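Local coordinates for alpha-catenin-like protein hmp-1 (Caenorhabditis elegans, PDB 5XA5) that joins cadherin and beta-catenin to actin filaments at cell junctions and is required for cell migration and shape change in the developing embryo, at residues 64-69 with 95-100; 104-109 with 124-129; 157-162 with 180-185; 170-175 with 219-224. All blocks are in the same frame, centred on the assembly; numbering follows the deposited sequence. Where two conformers were deposited one is given.

Contact 1 of 4, residues 64-69 with 95-100; sequences NFLQTG and AVQDTG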
loop_
_atom_site.group_PDB
_atom_site.type_symbol
_atom_site.label_atom_id
_atom_site.label_comp_id
_atom_site.label_asym_id
_atom_site.label_seq_id
_atom_site.Cartn_x
_atom_site.Cartn_y
_atom_site.Cartn_z
ATOM N N ASN A 64 17.525 8.503 5.868
ATOM C CA ASN A 64 16.942 8.604 4.541
ATOM C C ASN A 64 15.580 7.921 4.491
ATOM O O ASN A 64 14.677 8.381 3.790
ATOM C CB ASN A 64 17.873 8.009 3.483
ATOM C CG ASN A 64 17.370 8.246 2.075
ATOM O OD1 ASN A 64 16.786 7.357 1.457
ATOM N ND2 ASN A 64 17.568 9.460 1.570
ATOM N N PHE A 65 15.438 6.827 5.236
ATOM C CA PHE A 65 14.159 6.132 5.333
ATOM C C PHE A 65 13.117 7.069 5.955
ATOM O O PHE A 65 11.978 7.167 5.484
ATOM C CB PHE A 65 14.302 4.840 6.157
ATOM C CG PHE A 65 13.079 3.959 6.128
ATOM C CD1 PHE A 65 12.985 2.914 5.224
ATOM C CD2 PHE A 65 12.029 4.178 7.004
ATOM C CE1 PHE A 65 11.860 2.101 5.191
ATOM C CE2 PHE A 65 10.888 3.381 6.966
ATOM C CZ PHE A 65 10.806 2.338 6.062
ATOM N N LEU A 66 13.514 7.771 7.012
ATOM C CA LEU A 66 12.601 8.675 7.688
ATOM C C LEU A 66 12.217 9.844 6.788
ATOM O O LEU A 66 11.069 10.279 6.798
ATOM C CB LEU A 66 13.220 9.188 8.994
ATOM C CG LEU A 66 13.541 8.091 10.010
ATOM C CD1 LEU A 66 14.107 8.688 11.282
ATOM C CD2 LEU A 66 12.305 7.255 10.322
ATOM N N GLN A 67 13.169 10.335 5.999
ATOM C CA GLN A 67 12.914 11.477 5.129
ATOM C C GLN A 67 11.969 11.098 3.997
ATOM O O GLN A 67 11.000 11.806 3.723
ATOM C CB GLN A 67 14.223 12.036 4.560
ATOM C CG GLN A 67 15.080 12.759 5.577
ATOM C CD GLN A 67 16.477 13.035 5.059
ATOM O OE1 GLN A 67 16.745 12.905 3.863
ATOM N NE2 GLN A 67 17.375 13.429 5.957
ATOM N N THR A 68 12.250 9.981 3.341
ATOM C CA THR A 68 11.428 9.501 2.240
ATOM C C THR A 68 10.036 9.123 2.746
ATOM O O THR A 68 9.007 9.418 2.109
ATOM C CB THR A 68 12.107 8.305 1.550
ATOM O OG1 THR A 68 13.345 8.743 0.979
ATOM C CG2 THR A 68 11.212 7.725 0.458
ATOM N N GLY A 69 10.004 8.467 3.905
ATOM C CA GLY A 69 8.750 8.095 4.541
ATOM C C GLY A 69 7.868 9.302 4.821
ATOM O O GLY A 69 6.668 9.271 4.550
ATOM N N ALA A 95 8.201 4.435 15.121
ATOM C CA ALA A 95 8.745 3.193 15.659
ATOM C C ALA A 95 10.037 2.813 14.938
ATOM O O ALA A 95 10.937 2.222 15.538
ATOM C CB ALA A 95 7.721 2.072 15.559
ATOM N N VAL A 96 10.134 3.159 13.654
ATOM C CA VAL A 96 11.376 2.964 12.909
ATOM C C VAL A 96 12.466 3.902 13.433
ATOM O O VAL A 96 13.611 3.489 13.630
ATOM C CB VAL A 96 11.173 3.178 11.388
ATOM C CG1 VAL A 96 12.497 3.095 10.646
ATOM C CG2 VAL A 96 10.215 2.130 10.835
ATOM N N GLN A 97 12.108 5.156 13.682
ATOM C CA GLN A 97 13.065 6.115 14.224
ATOM C C GLN A 97 13.608 5.645 15.569
ATOM O O GLN A 97 14.811 5.728 15.826
ATOM C CB GLN A 97 12.410 7.490 14.364
ATOM C CG GLN A 97 13.321 8.584 14.914
ATOM C CD GLN A 97 12.613 9.927 14.956
ATOM O OE1 GLN A 97 11.519 10.047 15.508
ATOM N NE2 GLN A 97 13.221 10.937 14.345
ATOM N N ASP A 98 12.717 5.141 16.417
ATOM C CA ASP A 98 13.099 4.725 17.763
ATOM C C ASP A 98 13.963 3.463 17.746
ATOM O O ASP A 98 15.058 3.460 18.312
ATOM C CB ASP A 98 11.859 4.512 18.637
ATOM C CG ASP A 98 11.126 5.819 18.950
ATOM O OD1 ASP A 98 11.697 6.905 18.709
ATOM O OD2 ASP A 98 9.982 5.757 19.451
ATOM N N THR A 99 13.493 2.400 17.096
ATOM C CA THR A 99 14.282 1.172 17.008
ATOM C C THR A 99 15.576 1.448 16.262
ATOM O O THR A 99 16.600 0.797 16.504
ATOM C CB THR A 99 13.535 0.040 16.296
ATOM O OG1 THR A 99 13.057 0.514 15.031
ATOM C CG2 THR A 99 12.368 -0.432 17.133
ATOM N N GLY A 100 15.514 2.412 15.347
ATOM C CA GLY A 100 16.681 2.827 14.593
ATOM C C GLY A 100 17.726 3.403 15.526
ATOM O O GLY A 100 18.921 3.127 15.393
#

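Contact 2 of 4, residues 104-109 with 124-129; sequences IQTGRD and TNSGRN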
loop_
_atom_site.group_PDB
_atom_site.type_symbol
_atom_site.label_atom_id
_atom_site.label_comp_id
_atom_site.label_asym_id
_atom_site.label_seq_id
_atom_site.Cartn_x
_atom_site.Cartn_y
_atom_site.Cartn_z
ATOM N N ILE A 104 21.504 1.939 16.271
ATOM C CA ILE A 104 22.719 2.735 16.101
ATOM C C ILE A 104 23.574 2.693 17.367
ATOM O O ILE A 104 24.804 2.609 17.292
ATOM C CB ILE A 104 22.389 4.197 15.727
ATOM C CG1 ILE A 104 21.793 4.248 14.317
ATOM C CG2 ILE A 104 23.642 5.073 15.795
ATOM C CD1 ILE A 104 21.216 5.596 13.932
ATOM N N GLN A 105 22.925 2.724 18.527
ATOM C CA GLN A 105 23.651 2.646 19.794
ATOM C C GLN A 105 24.263 1.271 20.055
ATOM O O GLN A 105 25.462 1.164 20.329
ATOM C CB GLN A 105 22.735 3.024 20.959
ATOM C CG GLN A 105 22.806 4.488 21.365
ATOM C CD GLN A 105 24.196 4.906 21.823
ATOM O OE1 GLN A 105 24.959 4.097 22.355
ATOM N NE2 GLN A 105 24.530 6.175 21.614
ATOM N N THR A 106 23.447 0.221 19.980
ATOM C CA THR A 106 23.942 -1.121 20.278
ATOM C C THR A 106 24.889 -1.569 19.188
ATOM O O THR A 106 25.827 -2.327 19.434
ATOM C CB THR A 106 22.819 -2.156 20.398
ATOM O OG1 THR A 106 22.034 -2.154 19.202
ATOM C CG2 THR A 106 21.926 -1.834 21.589
ATOM N N GLY A 107 24.619 -1.123 17.964
ATOM C CA GLY A 107 25.497 -1.424 16.853
ATOM C C GLY A 107 26.868 -0.829 17.089
ATOM O O GLY A 107 27.887 -1.472 16.837
ATOM N N ARG A 108 26.889 0.402 17.589
ATOM C CA ARG A 108 28.151 1.070 17.874
ATOM C C ARG A 108 28.892 0.342 18.989
ATOM O O ARG A 108 30.103 0.154 18.914
ATOM C CB ARG A 108 27.924 2.534 18.259
ATOM C CG ARG A 108 29.193 3.388 18.208
ATOM C CD ARG A 108 29.013 4.691 18.971
ATOM N NE ARG A 108 27.781 5.379 18.593
ATOM C CZ ARG A 108 27.650 6.149 17.519
ATOM N NH1 ARG A 108 28.680 6.335 16.704
ATOM N NH2 ARG A 108 26.487 6.733 17.256
ATOM N N ASP A 109 28.150 -0.066 20.015
ATOM C CA ASP A 109 28.715 -0.840 21.120
ATOM C C ASP A 109 29.364 -2.115 20.604
ATOM O O ASP A 109 30.444 -2.505 21.047
ATOM C CB ASP A 109 27.637 -1.186 22.149
ATOM C CG ASP A 109 27.033 0.044 22.799
ATOM O OD1 ASP A 109 27.709 1.094 22.838
ATOM O OD2 ASP A 109 25.881 -0.045 23.273
ATOM N N THR A 124 22.270 -7.755 17.227
ATOM C CA THR A 124 21.455 -8.572 16.328
ATOM C C THR A 124 19.980 -8.494 16.711
ATOM O O THR A 124 19.099 -8.400 15.848
ATOM C CB THR A 124 21.919 -10.040 16.339
ATOM O OG1 THR A 124 23.303 -10.106 15.973
ATOM C CG2 THR A 124 21.101 -10.880 15.370
ATOM N N ASN A 125 19.710 -8.539 18.011
ATOM C CA ASN A 125 18.353 -8.360 18.510
ATOM C C ASN A 125 17.806 -6.971 18.162
ATOM O O ASN A 125 16.640 -6.829 17.776
ATOM C CB ASN A 125 18.314 -8.588 20.022
ATOM C CG ASN A 125 16.902 -8.689 20.557
ATOM O OD1 ASN A 125 16.210 -9.683 20.333
ATOM N ND2 ASN A 125 16.463 -7.659 21.266
ATOM N N SER A 126 18.660 -5.954 18.278
ATOM C CA SER A 126 18.282 -4.596 17.890
ATOM C C SER A 126 17.917 -4.560 16.407
ATOM O O SER A 126 16.977 -3.873 16.007
ATOM C CB SER A 126 19.414 -3.604 18.160
ATOM O OG SER A 126 19.708 -3.509 19.544
ATOM N N GLY A 127 18.677 -5.300 15.599
ATOM C CA GLY A 127 18.457 -5.354 14.160
ATOM C C GLY A 127 17.134 -6.008 13.827
ATOM O O GLY A 127 16.404 -5.535 12.957
ATOM N N ARG A 128 16.827 -7.101 14.518
ATOM C CA ARG A 128 15.529 -7.757 14.356
ATOM C C ARG A 128 14.387 -6.796 14.662
ATOM O O ARG A 128 13.420 -6.699 13.913
ATOM C CB ARG A 128 15.423 -8.987 15.252
ATOM C CG ARG A 128 14.043 -9.627 15.252
ATOM C CD ARG A 128 14.043 -10.904 16.064
ATOM N NE ARG A 128 12.697 -11.425 16.276
ATOM C CZ ARG A 128 12.440 -12.640 16.749
ATOM N NH1 ARG A 128 13.441 -13.456 17.047
ATOM N NH2 ARG A 128 11.187 -13.043 16.914
ATOM N N ASN A 129 14.504 -6.085 15.773
ATOM C CA ASN A 129 13.471 -5.134 16.160
ATOM C C ASN A 129 13.295 -4.013 15.150
ATOM O O ASN A 129 12.164 -3.635 14.840
ATOM C CB ASN A 129 13.783 -4.549 17.530
ATOM C CG ASN A 129 13.569 -5.543 18.642
ATOM O OD1 ASN A 129 12.890 -6.552 18.465
ATOM N ND2 ASN A 129 14.156 -5.269 19.800
#

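Contact 3 of 4, residues 157-162 with 180-185; sequences RETAHQ and ISQIEE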
loop_
_atom_site.group_PDB
_atom_site.type_symbol
_atom_site.label_atom_id
_atom_site.label_comp_id
_atom_site.label_asym_id
_atom_site.label_seq_id
_atom_site.Cartn_x
_atom_site.Cartn_y
_atom_site.Cartn_z
ATOM N N ARG A 157 -18.840 5.802 -7.271
ATOM C CA ARG A 157 -20.176 5.542 -6.736
ATOM C C ARG A 157 -21.019 6.815 -6.662
ATOM O O ARG A 157 -22.200 6.805 -7.004
ATOM C CB ARG A 157 -20.059 4.895 -5.351
ATOM C CG ARG A 157 -21.367 4.558 -4.671
ATOM C CD ARG A 157 -21.093 4.063 -3.251
ATOM N NE ARG A 157 -20.589 2.683 -3.254
ATOM C CZ ARG A 157 -19.392 2.292 -2.834
ATOM N NH1 ARG A 157 -18.508 3.163 -2.351
ATOM N NH2 ARG A 157 -19.083 1.007 -2.896
ATOM N N GLU A 158 -20.412 7.919 -6.227
ATOM C CA GLU A 158 -21.153 9.173 -6.093
ATOM C C GLU A 158 -21.504 9.785 -7.443
ATOM O O GLU A 158 -22.604 10.322 -7.638
ATOM C CB GLU A 158 -20.352 10.165 -5.237
ATOM C CG GLU A 158 -20.945 11.563 -5.178
ATOM C CD GLU A 158 -22.389 11.603 -4.616
ATOM O OE1 GLU A 158 -22.754 10.670 -3.866
ATOM O OE2 GLU A 158 -23.133 12.578 -4.877
ATOM N N THR A 159 -20.571 9.731 -8.380
ATOM C CA THR A 159 -20.879 10.217 -9.713
ATOM C C THR A 159 -22.020 9.418 -10.335
ATOM O O THR A 159 -22.936 10.006 -10.918
ATOM C CB THR A 159 -19.624 10.182 -10.605
ATOM O OG1 THR A 159 -18.600 10.974 -9.990
ATOM C CG2 THR A 159 -19.942 10.757 -11.985
ATOM N N ALA A 160 -21.992 8.095 -10.177
ATOM C CA ALA A 160 -23.091 7.254 -10.666
ATOM C C ALA A 160 -24.392 7.591 -9.967
ATOM O O ALA A 160 -25.464 7.581 -10.587
ATOM C CB ALA A 160 -22.773 5.792 -10.482
ATOM N N HIS A 161 -24.320 7.850 -8.659
ATOM C CA HIS A 161 -25.498 8.255 -7.907
ATOM C C HIS A 161 -26.124 9.500 -8.531
ATOM O O HIS A 161 -27.348 9.564 -8.756
ATOM C CB HIS A 161 -25.124 8.534 -6.440
ATOM C CG HIS A 161 -26.299 8.860 -5.556
ATOM N ND1 HIS A 161 -26.821 7.960 -4.668
ATOM C CD2 HIS A 161 -27.042 9.994 -5.444
ATOM C CE1 HIS A 161 -27.849 8.517 -4.028
ATOM N NE2 HIS A 161 -28.007 9.734 -4.494
ATOM N N GLN A 162 -25.275 10.493 -8.800
ATOM C CA GLN A 162 -25.754 11.743 -9.360
ATOM C C GLN A 162 -26.324 11.522 -10.751
ATOM O O GLN A 162 -27.319 12.164 -11.114
ATOM C CB GLN A 162 -24.623 12.780 -9.389
ATOM C CG GLN A 162 -24.300 13.311 -8.013
ATOM C CD GLN A 162 -23.111 14.246 -8.020
ATOM O OE1 GLN A 162 -22.939 15.023 -8.953
ATOM N NE2 GLN A 162 -22.317 14.214 -6.952
ATOM N N ILE A 180 -16.784 8.353 -17.166
ATOM C CA ILE A 180 -15.909 7.645 -18.100
ATOM C C ILE A 180 -14.490 7.751 -17.611
ATOM O O ILE A 180 -13.791 6.734 -17.512
ATOM C CB ILE A 180 -16.011 8.199 -19.531
ATOM C CG1 ILE A 180 -17.350 7.763 -20.145
ATOM C CG2 ILE A 180 -14.847 7.704 -20.418
ATOM C CD1 ILE A 180 -17.727 8.541 -21.374
ATOM N N SER A 181 -14.078 8.971 -17.280
ATOM C CA SER A 181 -12.690 9.189 -16.874
ATOM C C SER A 181 -12.408 8.571 -15.515
ATOM O O SER A 181 -11.348 7.974 -15.325
ATOM C CB SER A 181 -12.359 10.685 -16.872
ATOM O OG SER A 181 -12.308 11.145 -18.212
ATOM N N GLN A 182 -13.346 8.691 -14.589
ATOM C CA GLN A 182 -13.120 8.146 -13.257
ATOM C C GLN A 182 -12.985 6.630 -13.301
ATOM O O GLN A 182 -12.157 6.043 -12.596
ATOM C CB GLN A 182 -14.242 8.577 -12.315
ATOM C CG GLN A 182 -14.191 10.055 -12.020
ATOM C CD GLN A 182 -15.390 10.541 -11.252
ATOM O OE1 GLN A 182 -16.336 9.796 -11.041
ATOM N NE2 GLN A 182 -15.336 11.787 -10.793
ATOM N N ILE A 183 -13.804 5.995 -14.129
ATOM C CA ILE A 183 -13.758 4.537 -14.236
ATOM C C ILE A 183 -12.485 4.090 -14.951
ATOM O O ILE A 183 -11.904 3.070 -14.582
ATOM C CB ILE A 183 -14.995 4.006 -14.957
ATOM C CG1 ILE A 183 -16.204 4.145 -14.029
ATOM C CG2 ILE A 183 -14.818 2.549 -15.362
ATOM C CD1 ILE A 183 -17.509 3.681 -14.619
ATOM N N GLU A 184 -12.041 4.852 -15.953
ATOM C CA GLU A 184 -10.773 4.531 -16.601
ATOM C C GLU A 184 -9.592 4.601 -15.625
ATOM O O GLU A 184 -8.734 3.718 -15.644
ATOM C CB GLU A 184 -10.522 5.461 -17.790
ATOM C CG GLU A 184 -11.360 5.155 -19.020
ATOM C CD GLU A 184 -10.901 3.920 -19.780
ATOM O OE1 GLU A 184 -9.779 3.423 -19.530
ATOM O OE2 GLU A 184 -11.669 3.460 -20.651
ATOM N N GLU A 185 -9.568 5.638 -14.787
ATOM C CA GLU A 185 -8.556 5.805 -13.740
ATOM C C GLU A 185 -8.598 4.643 -12.750
ATOM O O GLU A 185 -7.570 4.060 -12.395
ATOM C CB GLU A 185 -8.772 7.127 -12.995
ATOM C CG GLU A 185 -7.895 8.287 -13.408
ATOM C CD GLU A 185 -8.566 9.640 -13.187
ATOM O OE1 GLU A 185 -9.695 9.674 -12.643
ATOM O OE2 GLU A 185 -7.964 10.673 -13.553
#

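Contact 4 of 4, residues 170-175 with 219-224; sequences IKVDDL and LLYTST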
loop_
_atom_site.group_PDB
_atom_site.type_symbol
_atom_site.label_atom_id
_atom_site.label_comp_id
_atom_site.label_asym_id
_atom_site.label_seq_id
_atom_site.Cartn_x
_atom_site.Cartn_y
_atom_site.Cartn_z
ATOM N N ILE A 170 -28.888 16.762 -20.553
ATOM C CA ILE A 170 -27.581 17.425 -20.516
ATOM C C ILE A 170 -26.788 17.057 -19.251
ATOM O O ILE A 170 -25.563 16.838 -19.307
ATOM C CB ILE A 170 -27.747 18.955 -20.615
ATOM C CG1 ILE A 170 -28.226 19.331 -22.020
ATOM C CG2 ILE A 170 -26.445 19.670 -20.320
ATOM C CD1 ILE A 170 -28.463 20.809 -22.207
ATOM N N LYS A 171 -27.475 16.951 -18.116
ATOM C CA LYS A 171 -26.800 16.510 -16.894
ATOM C C LYS A 171 -26.342 15.059 -17.006
ATOM O O LYS A 171 -25.252 14.723 -16.557
ATOM C CB LYS A 171 -27.709 16.663 -15.666
ATOM C CG LYS A 171 -27.684 18.048 -15.047
ATOM C CD LYS A 171 -28.697 18.145 -13.914
ATOM C CE LYS A 171 -29.011 19.587 -13.549
ATOM N NZ LYS A 171 -30.079 19.640 -12.511
ATOM N N VAL A 172 -27.172 14.192 -17.589
ATOM C CA VAL A 172 -26.798 12.788 -17.704
ATOM C C VAL A 172 -25.539 12.638 -18.568
ATOM O O VAL A 172 -24.608 11.906 -18.223
ATOM C CB VAL A 172 -27.943 11.937 -18.290
ATOM C CG1 VAL A 172 -27.431 10.518 -18.558
ATOM C CG2 VAL A 172 -29.148 11.917 -17.322
ATOM N N ASP A 173 -25.497 13.350 -19.682
ATOM C CA ASP A 173 -24.292 13.309 -20.528
ATOM C C ASP A 173 -23.054 13.866 -19.837
ATOM O O ASP A 173 -21.969 13.297 -19.947
ATOM C CB ASP A 173 -24.529 14.084 -21.822
ATOM C CG ASP A 173 -25.365 13.316 -22.817
ATOM O OD1 ASP A 173 -25.580 12.102 -22.624
ATOM O OD2 ASP A 173 -25.805 13.933 -23.810
ATOM N N ASP A 174 -23.206 14.986 -19.130
ATOM C CA ASP A 174 -22.055 15.597 -18.459
ATOM C C ASP A 174 -21.546 14.713 -17.332
ATOM O O ASP A 174 -20.339 14.562 -17.139
ATOM C CB ASP A 174 -22.404 16.981 -17.915
ATOM C CG ASP A 174 -22.582 18.014 -19.014
ATOM O OD1 ASP A 174 -22.081 17.781 -20.136
ATOM O OD2 ASP A 174 -23.206 19.064 -18.748
ATOM N N LEU A 175 -22.465 14.125 -16.575
ATOM C CA LEU A 175 -22.043 13.222 -15.514
ATOM C C LEU A 175 -21.412 11.958 -16.097
ATOM O O LEU A 175 -20.449 11.462 -15.542
ATOM C CB LEU A 175 -23.217 12.870 -14.597
ATOM C CG LEU A 175 -23.628 14.050 -13.709
ATOM C CD1 LEU A 175 -25.011 13.779 -13.129
ATOM C CD2 LEU A 175 -22.613 14.254 -12.592
ATOM N N LEU A 219 -24.253 0.601 -19.637
ATOM C CA LEU A 219 -25.679 0.277 -19.643
ATOM C C LEU A 219 -26.456 1.198 -18.705
ATOM O O LEU A 219 -27.623 1.511 -18.954
ATOM C CB LEU A 219 -25.882 -1.182 -19.242
ATOM C CG LEU A 219 -25.361 -2.198 -20.259
ATOM C CD1 LEU A 219 -25.266 -3.569 -19.612
ATOM C CD2 LEU A 219 -26.270 -2.273 -21.461
ATOM N N LEU A 220 -25.822 1.592 -17.610
ATOM C CA LEU A 220 -26.434 2.551 -16.699
ATOM C C LEU A 220 -26.598 3.898 -17.399
ATOM O O LEU A 220 -27.646 4.537 -17.272
ATOM C CB LEU A 220 -25.600 2.697 -15.424
ATOM C CG LEU A 220 -26.267 3.582 -14.361
ATOM C CD1 LEU A 220 -27.625 3.054 -13.922
ATOM C CD2 LEU A 220 -25.331 3.722 -13.155
ATOM N N TYR A 221 -25.582 4.314 -18.146
ATOM C CA TYR A 221 -25.669 5.547 -18.930
ATOM C C TYR A 221 -26.879 5.514 -19.852
ATOM O O TYR A 221 -27.681 6.430 -19.846
ATOM C CB TYR A 221 -24.387 5.768 -19.741
ATOM C CG TYR A 221 -24.485 6.832 -20.809
ATOM C CD1 TYR A 221 -24.826 8.143 -20.485
ATOM C CD2 TYR A 221 -24.218 6.533 -22.141
ATOM C CE1 TYR A 221 -24.909 9.117 -21.464
ATOM C CE2 TYR A 221 -24.298 7.499 -23.124
ATOM C CZ TYR A 221 -24.655 8.795 -22.775
ATOM O OH TYR A 221 -24.727 9.769 -23.730
ATOM N N THR A 222 -27.020 4.463 -20.655
ATOM C CA THR A 222 -28.052 4.531 -21.667
ATOM C C THR A 222 -29.437 4.297 -21.050
ATOM O O THR A 222 -30.407 4.874 -21.512
ATOM C CB THR A 222 -27.792 3.549 -22.827
ATOM O OG1 THR A 222 -27.551 2.240 -22.325
ATOM C CG2 THR A 222 -26.561 3.989 -23.603
ATOM N N SER A 223 -29.528 3.510 -19.980
ATOM C CA SER A 223 -30.816 3.318 -19.319
ATOM C C SER A 223 -31.275 4.604 -18.635
ATOM O O SER A 223 -32.461 4.937 -18.665
ATOM C CB SER A 223 -30.752 2.187 -18.289
ATOM O OG SER A 223 -30.005 2.604 -17.160
ATOM N N THR A 224 -30.359 5.335 -18.004
ATOM C CA THR A 224 -30.719 6.602 -17.364
ATOM C C THR A 224 -31.090 7.664 -18.396
ATOM O O THR A 224 -32.017 8.442 -18.207
ATOM C CB THR A 224 -29.569 7.143 -16.443
ATOM O OG1 THR A 224 -28.352 7.330 -17.179
ATOM C CG2 THR A 224 -29.324 6.178 -15.297
#

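Contact 1 of 4, residues 64-69 with 95-100
Phe65 and Val96 meet because each throws its reaching branch beside its own carbonyl carbon: CG of Phe65 stands anti to the backbone N (chi1 -171°), and CG1 of Val96 takes the same place on its helix. The two side chains cross at about a right angle, with Phe65 CD2 3.8 Å from Val96 CG1 and Phe65 CE2 4.1 Å from Val96 CG2, so the valine meets the CD2-CE2 bond of the ring obliquely. Leu66 takes the other common torsion, its CG beside the backbone N (chi1 -61°), and pushes its methyls across the extended stem of Gln97. Leu66 CD1 is 3.7 Å from both Gln97 CB and Gln97 CG, while Leu66 CD2 lies 4.2 Å from Val96 CG1. The polar glutamine thus lends its aliphatic part as a lid at the exposed margin of an otherwise apolar seam. With an alanine here instead of Leu66, both methyls would be gone, which would probably open a gap beside Val96 and set the Gln97 stem free to turn. The helical segments run antiparallel (172°) with axes 10.3 Å apart, as neighbours in the vinculin/alpha-catenin helical bundle of this N-terminal part of the protein. Leu93, a turn before Gln97, packs on Phe65 and Leu66, and helix 117-165 closes the inner side through Val134 against Phe65 and Leu130 against Val96.

Contact 2 of 4, residues 104-109 with 124-129
Thr106 and Ser126 face each other hydroxyl to hydroxyl, and this one pair carries the whole contact between the two helical segments. On both residues the bond from CA to CB is directed toward the partner helix. The threonine then places OG1 between its backbone N and carbonyl carbon (chi1 56°), whereas the serine keeps OG beside its backbone N (chi1 -64°); the two oxygens end 2.7 Å apart, Thr106 OG1 to Ser126 OG, in a hydrogen bond whose proton cannot be assigned. The threonine methyl flanks the serine oxygen, with Thr106 CG2 3.5 Å from Ser126 OG, and Ser126 CB comes to 3.2 Å from Thr106 OG1. Each hydroxyl can also bond to a carbonyl one turn earlier on its own helix, Thr106 OG1 to Val102 O and Ser126 OG to Ile122 O. With two protons for three possible bonds, at most two form at any moment. The small side chains are consistent with the close approach, the CA atoms of Thr106 and Ser126 being 7.1 Å apart. Helices 83-112 and 117-165, consecutive in the chain, pack here side by side in the vinculin-family bundle. Ser126 packs besides on Val102 and Met103 of helix 83-112, while Ile104 turns from this seam to Val55 and Leu58 of helix 51-74.

Contact 3 of 4, residues 157-162 with 180-185
Thr159 and Gln182 bridge two successive members of the vinculin-family helical bundle, the end of helix 117-165 and helix 169-196, which folds back beside it. Across the pair, Thr159 OG1 bonds to Gln182 OE1 at 2.8 Å. Gln182 gets there with CG beside its backbone N (chi1 -69°) and an extended chain beyond, so that the side chain carries its amide oxygen across to a helix where the CA of Thr159 is 8.8 Å from the CA of Gln182. The same hydroxyl also bonds to Glu155 O on its own helix, and its one proton has to choose between the two acceptors. Putting an alanine here in place of Gln182 would probably leave the buried Thr159 hydroxyl with the Glu155 carbonyl alone and the space between the helices underfilled. Apolar contact comes from the surroundings: Leu179 packs on Thr159, Val156 on Gln182 and Ile183, and Leu213 and Ala217 of helix 200-229 on Ile183. Salt bridges lie around the contact, with Glu185 held to Lys152, Glu184 to Arg214, and Arg157 to Asp154 and Glu255. A last polar bond runs along the surface of helix 117-165 itself, where Gln162 NE2 donates to Glu158 OE2 at 2.8 Å, nearly straight at 168°, in the plane of the amide and using the anti lone pair of the carboxylate oxygen.

Contact 4 of 4, residues 170-175 with 219-224
Tyr221 reaches Asp173 with its phenol hydroxyl, and its conformation explains how. With CG anti to the backbone N (chi1 167°) the ring swings beside the carbonyl carbon, and although its bond from CA to CB does not aim at the other helix, the far end of the side chain does. Asp173 behaves alike: its CG lies beside the backbone N (chi1 -77°), which brings the carboxylate nearer. Tyr221 OH donates to Asp173 OD1 at 2.7 Å; the carboxylate oxygen sits at the edge of the ring, and Tyr221 CE1 is 3.3 Å from that same Asp173 OD1. In plane for the ring, the contact is out of plane for the carboxylate, since the hydroxyl arrives 42° above it. Asp173 OD1 takes both the phenol hydroxyl and Arg225 NE, and the arginine would probably favour the ionised carboxylate. Next to this polar pair, one residue earlier on the helix, is Val172, whose CG1 touches two partners: Tyr221 CD1 at 4.0 Å and, in the conformer given, Thr224 OG1 at 3.6 Å. That hydroxyl sits between its backbone N and carbonyl carbon, where it faces the valine methyl. The helix segments run nearly antiparallel, with axes 10.3 Å apart. Tyr176, farther along helix 169-196, stacks on the Tyr221 ring, and Val228 backs Val172. On the inner flank, Leu220 packs on Met163 of helix 117-165 and on Met247 of helix 234-258, so the pair of helices is seated against two others of the bundle.

Helix 117-165 runs from contact 2 to contact 3, spanning centres about 50 Å apart on opposite sides of the middle of the chain. Contacts 1 and 2 share helix 83-112 and touch through Thr99 and Asn129; contacts 3 and 4 share helix 169-196, with centres about 11 Å apart, and Leu175 and Leu220 of contact 4 pack on Gln162, Thr159 and Ala160 of contact 3. All four are partly buried, but the chemistry differs: contact 1 is apolar packing edged by a glutamine stem, contacts 2 and 3 rest on hydroxyl-centred hydrogen bonding, and contact 4 combines buried Val172 and Thr224 with a tyrosine-aspartate bond on its partly exposed side.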